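Local coordinates for protein glycine oxidase (PDB 7CYX) that probably oxidises glycine with molecular oxygen and water to glyoxylate, hydrogen peroxide and ammonium on a bound FAD, as part of thiamine diphosphate biosynthesis, at residues A45-L50 with R250-P255; K239-A244 with G259-G264; V204-G209 with T213-Y218. All coordinates share one frame; numbering follows the deposited sequence.

Contact 1 (A45-L50 with R250-P255). With FAD (flavin-adenine dinucleotide), chain C.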
loop_
_atom_site.group_PDB
_atom_site.type_symbol
_atom_site.label_atom_id
_atom_site.label_comp_id
_atom_site.label_asym_id
_atom_site.label_seq_id
_atom_site.Cartn_x
_atom_site.Cartn_y
_atom_site.Cartn_z
ATOM N N ALA A 45 -13.911 5.041 -0.187
ATOM C CA ALA A 45 -14.827 4.466 0.760
ATOM C C ALA A 45 -15.211 3.038 0.347
ATOM O O ALA A 45 -15.671 2.276 1.161
ATOM C CB ALA A 45 -16.030 5.368 0.861
ATOM N N ALA A 46 -14.989 2.679 -0.922
ATOM C CA ALA A 46 -15.534 1.455 -1.507
ATOM C C ALA A 46 -14.756 0.207 -1.047
ATOM O O ALA A 46 -13.581 0.250 -0.835
ATOM C CB ALA A 46 -15.528 1.599 -3.008
ATOM N N ALA A 47 -15.449 -0.928 -0.938
ATOM C CA ALA A 47 -14.836 -2.184 -0.494
ATOM C C ALA A 47 -14.113 -2.892 -1.652
ATOM O O ALA A 47 -13.501 -3.914 -1.443
ATOM C CB ALA A 47 -15.883 -3.077 0.112
ATOM N N GLY A 48 -14.179 -2.350 -2.868
ATOM C CA GLY A 48 -13.374 -2.849 -3.971
ATOM C C GLY A 48 -13.726 -4.272 -4.399
ATOM O O GLY A 48 -12.897 -4.953 -4.998
ATOM N N LEU A 49 -14.961 -4.722 -4.144
ATOM C CA LEU A 49 -15.377 -6.065 -4.557
ATOM C C LEU A 49 -15.603 -6.050 -6.065
ATOM O O LEU A 49 -16.011 -5.048 -6.592
ATOM C CB LEU A 49 -16.658 -6.451 -3.817
ATOM C CG LEU A 49 -16.530 -6.515 -2.295
ATOM C CD1 LEU A 49 -17.874 -6.823 -1.650
ATOM C CD2 LEU A 49 -15.505 -7.561 -1.883
ATOM N N LEU A 50 -15.269 -7.153 -6.737
ATOM C CA LEU A 50 -15.448 -7.321 -8.175
ATOM C C LEU A 50 -16.366 -8.525 -8.399
ATOM O O LEU A 50 -15.989 -9.655 -8.069
ATOM C CB LEU A 50 -14.086 -7.550 -8.840
ATOM C CG LEU A 50 -12.957 -6.586 -8.460
ATOM C CD1 LEU A 50 -11.596 -7.145 -8.852
ATOM C CD2 LEU A 50 -13.155 -5.221 -9.096
ATOM N N ARG A 250 -26.214 -7.981 -0.127
ATOM C CA ARG A 250 -25.448 -6.704 -0.227
ATOM C C ARG A 250 -24.509 -6.482 0.967
ATOM O O ARG A 250 -23.498 -5.828 0.771
ATOM C CB ARG A 250 -26.279 -5.487 -0.647
ATOM C CG ARG A 250 -26.999 -5.639 -1.976
ATOM C CD ARG A 250 -28.149 -4.662 -2.088
ATOM N NE ARG A 250 -28.430 -4.209 -3.439
ATOM C CZ ARG A 250 -28.861 -2.993 -3.743
ATOM N NH1 ARG A 250 -29.023 -2.096 -2.790
ATOM N NH2 ARG A 250 -29.113 -2.666 -4.996
ATOM N N PHE A 251 -24.819 -7.022 2.141
ATOM C CA PHE A 251 -23.936 -6.846 3.315
ATOM C C PHE A 251 -22.661 -7.659 3.100
ATOM O O PHE A 251 -22.719 -8.777 2.606
ATOM C CB PHE A 251 -24.668 -7.257 4.585
ATOM C CG PHE A 251 -23.947 -6.942 5.866
ATOM C CD1 PHE A 251 -24.068 -5.706 6.459
ATOM C CD2 PHE A 251 -23.165 -7.889 6.489
ATOM C CE1 PHE A 251 -23.414 -5.418 7.640
ATOM C CE2 PHE A 251 -22.514 -7.602 7.670
ATOM C CZ PHE A 251 -22.638 -6.367 8.242
ATOM N N TYR A 252 -21.521 -7.103 3.485
ATOM C CA TYR A 252 -20.278 -7.851 3.227
ATOM C C TYR A 252 -19.262 -7.683 4.343
ATOM O O TYR A 252 -19.253 -6.695 5.044
ATOM C CB TYR A 252 -19.621 -7.326 1.957
ATOM C CG TYR A 252 -19.396 -5.842 1.981
ATOM C CD1 TYR A 252 -18.303 -5.304 2.625
ATOM C CD2 TYR A 252 -20.292 -4.977 1.395
ATOM C CE1 TYR A 252 -18.097 -3.943 2.673
ATOM C CE2 TYR A 252 -20.100 -3.612 1.427
ATOM C CZ TYR A 252 -18.999 -3.094 2.070
ATOM O OH TYR A 252 -18.797 -1.755 2.110
ATOM N N ILE A 253 -18.441 -8.710 4.466
ATOM C CA ILE A 253 -17.268 -8.735 5.366
ATOM C C ILE A 253 -16.124 -9.035 4.415
ATOM O O ILE A 253 -16.210 -10.009 3.707
ATOM C CB ILE A 253 -17.387 -9.808 6.452
ATOM C CG1 ILE A 253 -18.689 -9.682 7.236
ATOM C CG2 ILE A 253 -16.180 -9.753 7.362
ATOM C CD1 ILE A 253 -18.717 -10.497 8.490
ATOM N N THR A 254 -15.126 -8.179 4.357
ATOM C CA THR A 254 -14.050 -8.485 3.405
ATOM C C THR A 254 -12.696 -8.329 4.063
ATOM O O THR A 254 -12.510 -7.371 4.783
ATOM C CB THR A 254 -14.023 -7.480 2.258
ATOM O OG1 THR A 254 -15.201 -7.742 1.519
ATOM C CG2 THR A 254 -12.844 -7.664 1.338
ATOM N N PRO A 255 -11.787 -9.296 3.891
ATOM C CA PRO A 255 -10.399 -9.094 4.298
ATOM C C PRO A 255 -9.722 -8.061 3.391
ATOM O O PRO A 255 -10.163 -7.876 2.258
ATOM C CB PRO A 255 -9.730 -10.460 4.088
ATOM C CG PRO A 255 -10.577 -11.102 3.002
ATOM C CD PRO A 255 -11.997 -10.621 3.278
HETATM P PA FAD C . -16.013 9.711 -6.820
HETATM O O1A FAD C . -14.971 8.795 -6.314
HETATM O O2A FAD C . -16.945 10.309 -5.804
HETATM O O5B FAD C . -15.272 10.795 -7.686
HETATM C C5B FAD C . -15.910 11.990 -7.996
HETATM C C4B FAD C . -14.856 13.042 -7.782
HETATM O O4B FAD C . -15.239 14.196 -8.506
HETATM C C3B FAD C . -14.740 13.459 -6.333
HETATM O O3B FAD C . -13.367 13.248 -5.937
HETATM C C2B FAD C . -15.103 14.941 -6.293
HETATM O O2B FAD C . -14.172 15.688 -5.497
HETATM C C1B FAD C . -14.912 15.349 -7.723
HETATM N N9A FAD C . -15.729 16.469 -8.183
HETATM C C8A FAD C . -17.076 16.521 -8.151
HETATM N N7A FAD C . -17.508 17.686 -8.671
HETATM C C5A FAD C . -16.425 18.362 -9.086
HETATM C C6A FAD C . -16.206 19.655 -9.730
HETATM N N6A FAD C . -17.289 20.411 -10.010
HETATM N N1A FAD C . -14.925 20.044 -9.968
HETATM C C2A FAD C . -13.896 19.257 -9.633
HETATM N N3A FAD C . -14.026 18.051 -9.033
HETATM C C4A FAD C . -15.251 17.563 -8.758
HETATM N N1 FAD C . -17.963 -0.340 -6.092
HETATM C C2 FAD C . -17.553 -1.589 -6.484
HETATM O O2 FAD C . -17.314 -1.719 -7.709
HETATM N N3 FAD C . -17.404 -2.618 -5.614
HETATM C C4 FAD C . -17.617 -2.428 -4.293
HETATM O O4 FAD C . -17.451 -3.333 -3.433
HETATM C C4X FAD C . -18.088 -1.101 -3.824
HETATM N N5 FAD C . -18.363 -0.861 -2.536
HETATM C C5X FAD C . -18.764 0.360 -2.131
HETATM C C6 FAD C . -19.008 0.580 -0.787
HETATM C C7 FAD C . -19.432 1.824 -0.354
HETATM C C7M FAD C . -19.719 2.068 1.117
HETATM C C8 FAD C . -19.598 2.918 -1.305
HETATM C C8M FAD C . -20.045 4.301 -0.852
HETATM C C9 FAD C . -19.352 2.699 -2.622
HETATM C C9A FAD C . -18.939 1.472 -3.088
HETATM N N10 FAD C . -18.657 1.263 -4.445
HETATM C C10 FAD C . -18.249 -0.036 -4.826
HETATM C "C1'" FAD C . -18.894 2.269 -5.490
HETATM C "C2'" FAD C . -17.762 3.140 -5.933
HETATM O "O2'" FAD C . -17.252 3.818 -4.772
HETATM C "C3'" FAD C . -18.324 4.141 -6.927
HETATM O "O3'" FAD C . -19.293 3.540 -7.836
HETATM C "C4'" FAD C . -17.129 4.840 -7.586
HETATM O "O4'" FAD C . -16.195 5.280 -6.584
HETATM C "C5'" FAD C . -17.524 6.080 -8.342
HETATM O "O5'" FAD C . -16.327 6.749 -8.693
HETATM P P FAD C . -16.400 8.234 -9.264
HETATM O O1P FAD C . -17.510 8.364 -10.242
HETATM O O2P FAD C . -14.994 8.632 -9.625
HETATM O O3P FAD C . -16.947 8.969 -7.923
#
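Ala-47 and Leu-49 meet Tyr-252 and Thr-254 in a small, fully buried side-chain contact beside the isoalloxazine of FAD. In this DAO-family fold it joins the flavin-binding loop that leads into strand 49-50 to strand 251-256 of the large mixed sheet. Ala-47 CB lies obliquely by the Tyr-252 ring, 3.5 Å from CE1. Tyr-252 CG stands between its own backbone N and carbonyl carbon (chi1 54°), which turns the ring toward the flavin loop. Leu-49 splits its methyls between the two partners: CD1 approaches CB of Tyr-252 at 4.0 Å, while the Leu-49 and Thr-254 side chains slide past each other in opposite directions, bringing CD2 within 3.4 Å of Thr-254 OG1. Phe-247 of the adjacent strand 246-248 touches both Leu-49 and Tyr-252. The backbone of Leu-49 meanwhile grips the pyrimidine end of the flavin twice: its N donates to FAD O4 (2.9 Å, 151°), and its O accepts from FAD N3 (3.0 Å, 161°). One residue thus helps to hold the flavin through its main chain and packs on the sheet through its side chain. Tyr-252 reaches the cofactor as well, its OH lying 3.7 Å from FAD C6.

Contact 2 (K239-A244 with G259-G264)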
loop_
_atom_site.group_PDB
_atom_site.type_symbol
_atom_site.label_atom_id
_atom_site.label_comp_id
_atom_site.label_asym_id
_atom_site.label_seq_id
_atom_site.Cartn_x
_atom_site.Cartn_y
_atom_site.Cartn_z
ATOM N N LYS A 239 -5.836 -12.866 13.901
ATOM C CA LYS A 239 -6.234 -14.188 13.453
ATOM C C LYS A 239 -6.499 -14.136 11.948
ATOM O O LYS A 239 -6.758 -13.069 11.405
ATOM C CB LYS A 239 -7.476 -14.679 14.202
ATOM C CG LYS A 239 -7.336 -14.791 15.711
ATOM C CD LYS A 239 -8.680 -14.797 16.431
ATOM C CE LYS A 239 -8.582 -15.175 17.895
ATOM N NZ LYS A 239 -9.872 -14.964 18.596
ATOM N N GLN A 240 -6.419 -15.309 11.310
ATOM C CA GLN A 240 -6.766 -15.519 9.909
ATOM C C GLN A 240 -8.278 -15.741 9.800
ATOM O O GLN A 240 -8.740 -16.857 9.617
ATOM C CB GLN A 240 -6.018 -16.744 9.371
ATOM C CG GLN A 240 -4.693 -16.423 8.685
ATOM C CD GLN A 240 -4.668 -16.958 7.270
ATOM O OE1 GLN A 240 -4.927 -18.136 7.011
ATOM N NE2 GLN A 240 -4.380 -16.080 6.324
ATOM N N LEU A 241 -9.050 -14.662 9.919
ATOM C CA LEU A 241 -10.495 -14.770 10.222
ATOM C C LEU A 241 -11.302 -15.174 8.979
ATOM O O LEU A 241 -12.263 -15.905 9.102
ATOM C CB LEU A 241 -11.004 -13.443 10.809
ATOM C CG LEU A 241 -10.830 -13.260 12.316
ATOM C CD1 LEU A 241 -11.553 -12.012 12.791
ATOM C CD2 LEU A 241 -11.313 -14.481 13.092
ATOM N N LEU A 242 -10.926 -14.619 7.821
ATOM C CA LEU A 242 -11.496 -14.888 6.505
ATOM C C LEU A 242 -10.342 -14.881 5.514
ATOM O O LEU A 242 -9.493 -14.000 5.594
ATOM C CB LEU A 242 -12.453 -13.768 6.087
ATOM C CG LEU A 242 -13.941 -13.963 6.349
ATOM C CD1 LEU A 242 -14.712 -12.791 5.760
ATOM C CD2 LEU A 242 -14.439 -15.275 5.769
ATOM N N LYS A 243 -10.372 -15.819 4.568
ATOM C CA LYS A 243 -9.449 -15.865 3.436
ATOM C C LYS A 243 -10.052 -15.028 2.299
ATOM O O LYS A 243 -9.366 -14.280 1.624
ATOM C CB LYS A 243 -9.226 -17.329 3.012
ATOM C CG LYS A 243 -7.777 -17.785 2.859
ATOM C CD LYS A 243 -7.621 -19.236 2.386
ATOM C CE LYS A 243 -7.519 -19.394 0.873
ATOM N NZ LYS A 243 -6.138 -19.180 0.363
ATOM N N ALA A 244 -11.364 -15.195 2.091
ATOM C CA ALA A 244 -12.095 -14.582 0.986
ATOM C C ALA A 244 -13.266 -13.763 1.519
ATOM O O ALA A 244 -13.813 -14.048 2.580
ATOM C CB ALA A 244 -12.587 -15.661 0.049
ATOM N N GLY A 259 -4.234 -7.850 7.778
ATOM C CA GLY A 259 -5.099 -8.298 8.889
ATOM C C GLY A 259 -6.198 -7.289 9.198
ATOM O O GLY A 259 -6.633 -7.174 10.357
ATOM N N ARG A 260 -6.656 -6.588 8.149
ATOM C CA ARG A 260 -7.779 -5.664 8.194
ATOM C C ARG A 260 -9.059 -6.353 7.665
ATOM O O ARG A 260 -9.040 -7.009 6.599
ATOM C CB ARG A 260 -7.416 -4.408 7.393
ATOM C CG ARG A 260 -8.356 -3.232 7.629
ATOM C CD ARG A 260 -7.821 -1.879 7.178
ATOM N NE ARG A 260 -8.489 -1.388 5.996
ATOM C CZ ARG A 260 -9.038 -0.182 5.871
ATOM N NH1 ARG A 260 -9.097 0.654 6.893
ATOM N NH2 ARG A 260 -9.500 0.194 4.696
ATOM N N TYR A 261 -10.171 -6.193 8.408
ATOM C CA TYR A 261 -11.540 -6.649 8.027
ATOM C C TYR A 261 -12.445 -5.427 7.859
ATOM O O TYR A 261 -12.574 -4.605 8.784
ATOM C CB TYR A 261 -12.052 -7.697 9.027
ATOM C CG TYR A 261 -11.152 -8.904 9.014
ATOM C CD1 TYR A 261 -9.985 -8.895 9.742
ATOM C CD2 TYR A 261 -11.358 -9.957 8.136
ATOM C CE1 TYR A 261 -9.079 -9.932 9.679
ATOM C CE2 TYR A 261 -10.471 -11.016 8.068
ATOM C CZ TYR A 261 -9.318 -10.992 8.832
ATOM O OH TYR A 261 -8.406 -11.997 8.782
ATOM N N VAL A 262 -13.038 -5.300 6.662
ATOM C CA VAL A 262 -13.907 -4.172 6.308
ATOM C C VAL A 262 -15.338 -4.687 6.161
ATOM O O VAL A 262 -15.559 -5.675 5.445
ATOM C CB VAL A 262 -13.429 -3.470 5.020
ATOM C CG1 VAL A 262 -14.402 -2.411 4.555
ATOM C CG2 VAL A 262 -12.051 -2.866 5.189
ATOM N N ILE A 263 -16.286 -4.005 6.829
ATOM C CA ILE A 263 -17.636 -4.505 7.083
ATOM C C ILE A 263 -18.653 -3.392 6.847
ATOM O O ILE A 263 -18.598 -2.354 7.496
ATOM C CB ILE A 263 -17.765 -5.005 8.533
ATOM C CG1 ILE A 263 -16.580 -5.854 8.988
ATOM C CG2 ILE A 263 -19.081 -5.732 8.728
ATOM C CD1 ILE A 263 -16.423 -5.909 10.483
ATOM N N GLY A 264 -19.632 -3.666 5.990
ATOM C CA GLY A 264 -20.628 -2.690 5.583
ATOM C C GLY A 264 -21.732 -3.336 4.747
ATOM O O GLY A 264 -21.750 -4.547 4.598
#
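The phenol ring of Tyr-261 is the flat group on which this contact turns: Leu-241 CD1 lies over one of its faces, while Lys-239 O and Leu-242 N approach it obliquely. The ring projects from strand 260-269, which pairs with strand 251-256 as a beta-hairpin in the large mixed sheet of this DAO-family fold, and it meets the loop joining strands 225-236 and 246-248. In relatives of the family such a sheet belongs to the substrate-binding domain.

Gln-240 is the centre of an inverse gamma turn, and the turn brings the peptide groups on its two sides to the phenol oxygen. Leu-241 N donates to Tyr-261 OH over 3.0 Å at an angle of 152°, so the buried hydroxyl has a main-chain donor. Lys-239 O stands 3.3 Å from the same OH. Apolar atoms fill in around this bond. Leu-241 CB sits 3.6 Å from Tyr-261 CZ, and Leu-242 CB lies 3.9 Å from CE2, so the loop follows the outer end of the ring from the hydroxyl back along one ortho carbon. Tyr-261 CG, anti to the carbonyl carbon and beside the backbone N (chi1 -62°), sends the ring across to the loop so that its hydroxyl meets Leu-241 N.

Beyond the ring, Tyr-261 packs on Val-235 and Pro-255 from the strands flanking its own, and Leu-242 reaches Ile-253. The carboxylate of Glu-134 accepts from Lys-243 N and Ala-244 N, anchoring the following part of the loop. Gln-240, on the exposed side of the loop, packs against Ile-168 of the second subunit. The flavin is not part of this contact, being about 13 Å from the side chain of Leu-242. On the ring itself, CE2 of Tyr-261 comes within 3.6 Å of Leu-242 N.

Contact 3 (V204-G209 with T213-Y218). With FAD (flavin-adenine dinucleotide), chain C.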
loop_
_atom_site.group_PDB
_atom_site.type_symbol
_atom_site.label_atom_id
_atom_site.label_comp_id
_atom_site.label_asym_id
_atom_site.label_seq_id
_atom_site.Cartn_x
_atom_site.Cartn_y
_atom_site.Cartn_z
ATOM N N VAL A 204 -13.790 17.812 -22.803
ATOM C CA VAL A 204 -14.070 17.726 -21.399
ATOM C C VAL A 204 -14.693 16.363 -21.135
ATOM O O VAL A 204 -15.457 15.895 -21.970
ATOM C CB VAL A 204 -15.016 18.847 -20.947
ATOM C CG1 VAL A 204 -15.797 18.460 -19.706
ATOM C CG2 VAL A 204 -14.254 20.132 -20.701
ATOM N N VAL A 205 -14.369 15.774 -19.978
ATOM C CA VAL A 205 -15.090 14.639 -19.443
ATOM C C VAL A 205 -15.594 14.951 -18.025
ATOM O O VAL A 205 -14.815 15.292 -17.122
ATOM C CB VAL A 205 -14.234 13.368 -19.438
ATOM C CG1 VAL A 205 -15.084 12.170 -19.062
ATOM C CG2 VAL A 205 -13.538 13.151 -20.776
ATOM N N ILE A 206 -16.907 14.779 -17.849
ATOM C CA ILE A 206 -17.596 14.934 -16.585
ATOM C C ILE A 206 -17.521 13.606 -15.834
ATOM O O ILE A 206 -18.251 12.681 -16.173
ATOM C CB ILE A 206 -19.061 15.362 -16.810
ATOM C CG1 ILE A 206 -19.170 16.684 -17.567
ATOM C CG2 ILE A 206 -19.817 15.440 -15.493
ATOM C CD1 ILE A 206 -20.589 17.032 -17.971
ATOM N N ALA A 207 -16.659 13.553 -14.807
ATOM C CA ALA A 207 -16.479 12.409 -13.942
ATOM C C ALA A 207 -16.633 12.821 -12.470
ATOM O O ALA A 207 -15.757 12.531 -11.648
ATOM C CB ALA A 207 -15.107 11.834 -14.193
ATOM N N GLY A 208 -17.742 13.502 -12.146
ATOM C CA GLY A 208 -17.931 14.194 -10.860
ATOM C C GLY A 208 -18.718 13.382 -9.839
ATOM O O GLY A 208 -19.259 13.936 -8.881
ATOM N N GLY A 209 -18.717 12.061 -9.989
ATOM C CA GLY A 209 -19.531 11.152 -9.186
ATOM C C GLY A 209 -20.882 11.746 -8.825
ATOM O O GLY A 209 -21.575 12.264 -9.692
ATOM N N THR A 213 -24.512 16.380 -11.466
ATOM C CA THR A 213 -25.820 16.809 -11.988
ATOM C C THR A 213 -25.746 18.145 -12.755
ATOM O O THR A 213 -26.202 18.202 -13.887
ATOM C CB THR A 213 -26.882 16.839 -10.886
ATOM O OG1 THR A 213 -27.108 15.479 -10.504
ATOM C CG2 THR A 213 -28.189 17.453 -11.346
ATOM N N LYS A 214 -25.234 19.214 -12.140
ATOM C CA LYS A 214 -25.213 20.552 -12.797
ATOM C C LYS A 214 -24.564 20.480 -14.187
ATOM O O LYS A 214 -25.107 21.003 -15.116
ATOM C CB LYS A 214 -24.478 21.609 -11.963
ATOM C CG LYS A 214 -25.356 22.731 -11.415
ATOM C CD LYS A 214 -25.022 23.173 -9.990
ATOM C CE LYS A 214 -26.258 23.519 -9.174
ATOM N NZ LYS A 214 -25.942 23.721 -7.738
ATOM N N LEU A 215 -23.398 19.845 -14.284
ATOM C CA LEU A 215 -22.643 19.755 -15.560
ATOM C C LEU A 215 -23.352 18.842 -16.555
ATOM O O LEU A 215 -23.175 19.028 -17.741
ATOM C CB LEU A 215 -21.234 19.243 -15.276
ATOM C CG LEU A 215 -20.340 20.219 -14.530
ATOM C CD1 LEU A 215 -19.024 19.570 -14.179
ATOM C CD2 LEU A 215 -20.116 21.472 -15.347
ATOM N N LEU A 216 -24.219 17.959 -16.079
ATOM C CA LEU A 216 -24.952 17.031 -16.970
ATOM C C LEU A 216 -26.146 17.737 -17.626
ATOM O O LEU A 216 -26.702 17.164 -18.560
ATOM C CB LEU A 216 -25.413 15.829 -16.149
ATOM C CG LEU A 216 -24.331 14.826 -15.780
ATOM C CD1 LEU A 216 -24.917 13.709 -14.950
ATOM C CD2 LEU A 216 -23.691 14.259 -17.023
ATOM N N SER A 217 -26.488 18.949 -17.171
ATOM C CA SER A 217 -27.561 19.827 -17.696
ATOM C C SER A 217 -27.315 20.146 -19.168
ATOM O O SER A 217 -28.282 20.208 -19.910
ATOM C CB SER A 217 -27.646 21.075 -16.896
ATOM O OG SER A 217 -28.425 20.838 -15.751
ATOM N N TYR A 218 -26.054 20.287 -19.585
ATOM C CA TYR A 218 -25.712 20.507 -21.011
ATOM C C TYR A 218 -26.326 19.381 -21.849
ATOM O O TYR A 218 -26.832 19.680 -22.911
ATOM C CB TYR A 218 -24.209 20.710 -21.197
ATOM C CG TYR A 218 -23.705 22.011 -20.633
ATOM C CD1 TYR A 218 -23.882 23.207 -21.301
ATOM C CD2 TYR A 218 -23.070 22.052 -19.408
ATOM C CE1 TYR A 218 -23.434 24.404 -20.775
ATOM C CE2 TYR A 218 -22.614 23.238 -18.870
ATOM C CZ TYR A 218 -22.799 24.417 -19.552
ATOM O OH TYR A 218 -22.352 25.574 -19.001
HETATM P PA FAD C . -16.013 9.711 -6.820
HETATM O O1A FAD C . -14.971 8.795 -6.314
HETATM O O2A FAD C . -16.945 10.309 -5.804
HETATM O O5B FAD C . -15.272 10.795 -7.686
HETATM C C5B FAD C . -15.910 11.990 -7.996
HETATM C C4B FAD C . -14.856 13.042 -7.782
HETATM O O4B FAD C . -15.239 14.196 -8.506
HETATM C C3B FAD C . -14.740 13.459 -6.333
HETATM O O3B FAD C . -13.367 13.248 -5.937
HETATM C C2B FAD C . -15.103 14.941 -6.293
HETATM O O2B FAD C . -14.172 15.688 -5.497
HETATM C C1B FAD C . -14.912 15.349 -7.723
HETATM N N9A FAD C . -15.729 16.469 -8.183
HETATM C C8A FAD C . -17.076 16.521 -8.151
HETATM N N7A FAD C . -17.508 17.686 -8.671
HETATM C C5A FAD C . -16.425 18.362 -9.086
HETATM C C6A FAD C . -16.206 19.655 -9.730
HETATM N N6A FAD C . -17.289 20.411 -10.010
HETATM N N1A FAD C . -14.925 20.044 -9.968
HETATM C C2A FAD C . -13.896 19.257 -9.633
HETATM N N3A FAD C . -14.026 18.051 -9.033
HETATM C C4A FAD C . -15.251 17.563 -8.758
HETATM N N1 FAD C . -17.963 -0.340 -6.092
HETATM C C2 FAD C . -17.553 -1.589 -6.484
HETATM O O2 FAD C . -17.314 -1.719 -7.709
HETATM N N3 FAD C . -17.404 -2.618 -5.614
HETATM C C4 FAD C . -17.617 -2.428 -4.293
HETATM O O4 FAD C . -17.451 -3.333 -3.433
HETATM C C4X FAD C . -18.088 -1.101 -3.824
HETATM N N5 FAD C . -18.363 -0.861 -2.536
HETATM C C5X FAD C . -18.764 0.360 -2.131
HETATM C C6 FAD C . -19.008 0.580 -0.787
HETATM C C7 FAD C . -19.432 1.824 -0.354
HETATM C C7M FAD C . -19.719 2.068 1.117
HETATM C C8 FAD C . -19.598 2.918 -1.305
HETATM C C8M FAD C . -20.045 4.301 -0.852
HETATM C C9 FAD C . -19.352 2.699 -2.622
HETATM C C9A FAD C . -18.939 1.472 -3.088
HETATM N N10 FAD C . -18.657 1.263 -4.445
HETATM C C10 FAD C . -18.249 -0.036 -4.826
HETATM C "C1'" FAD C . -18.894 2.269 -5.490
HETATM C "C2'" FAD C . -17.762 3.140 -5.933
HETATM O "O2'" FAD C . -17.252 3.818 -4.772
HETATM C "C3'" FAD C . -18.324 4.141 -6.927
HETATM O "O3'" FAD C . -19.293 3.540 -7.836
HETATM C "C4'" FAD C . -17.129 4.840 -7.586
HETATM O "O4'" FAD C . -16.195 5.280 -6.584
HETATM C "C5'" FAD C . -17.524 6.080 -8.342
HETATM O "O5'" FAD C . -16.327 6.749 -8.693
HETATM P P FAD C . -16.400 8.234 -9.264
HETATM O O1P FAD C . -17.510 8.364 -10.242
HETATM O O2P FAD C . -14.994 8.632 -9.625
HETATM O O3P FAD C . -16.947 8.969 -7.923
#
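Leu-215 and Leu-216, on the short, weakly bonded helix 213-216, pack against Ile-206 at the end of strand 203-206. This strand lies in the mainly parallel sheet of the Rossmann-type FAD-binding domain, between strands 5-10 and 327-331. The helix begins at Thr-213, whose OG1 is hydrogen-bonded to Thr-225 N and whose O accepts from Leu-216 N at 3.0 Å; Lys-214 O accepts from Ser-217 N. Leu-215 points at the strand and carries most of the helix side of the contact. Its CB lies 3.5 Å from Ile-206 CD1, and its side chain continues to Ile-10 and to Ile-182 of strand 179-184. Ile-206 CG1 is anti to the carbonyl carbon (chi1 -59°), and CD1, extended from it, reaches the helix backbone, 3.3 Å from Leu-215 O. Leu-216 adds a more distant methyl, CD2, at 4.3 Å from the same Ile-206 CD1, and also touches Ala-329. Past Ser-217, Tyr-218 packs on strand 179-184, with Leu-215 O at its ring edge, in plane.

Just beyond Ile-206 the chain leaves the sheet, and residues 207-209, an alanine and two glycines, run along FAD. Their backbone lies close against the adenosine part of the cofactor: Gly-208 O is 3.5 Å from FAD C8A, and Gly-209 N is 3.4 Å from FAD C5B.

Contacts 1 and 2 are neighbours, with centres 11 Å apart. They share the large mixed sheet, in which strands 251-256 and 260-269 pair, for instance through Thr-254 N and Val-262 O at 2.8 Å. Their segments alternate along the chain: 45-50, 239-244, 250-255, 259-264. Contact 3 (204-209 with 213-218) falls between the two segments of contact 1 but belongs to the Rossmann-type sheet, its centre about 27 Å from that of contact 1 and about 37 Å from that of contact 2, which lies on the opposite side of the chain's centre. FAD spans the gap: contact 1 holds its flavin end and contact 3 borders its adenosine end, while contact 2 stands farther from the chain's centre than contact 1, and its Gln-240 packs on the second subunit.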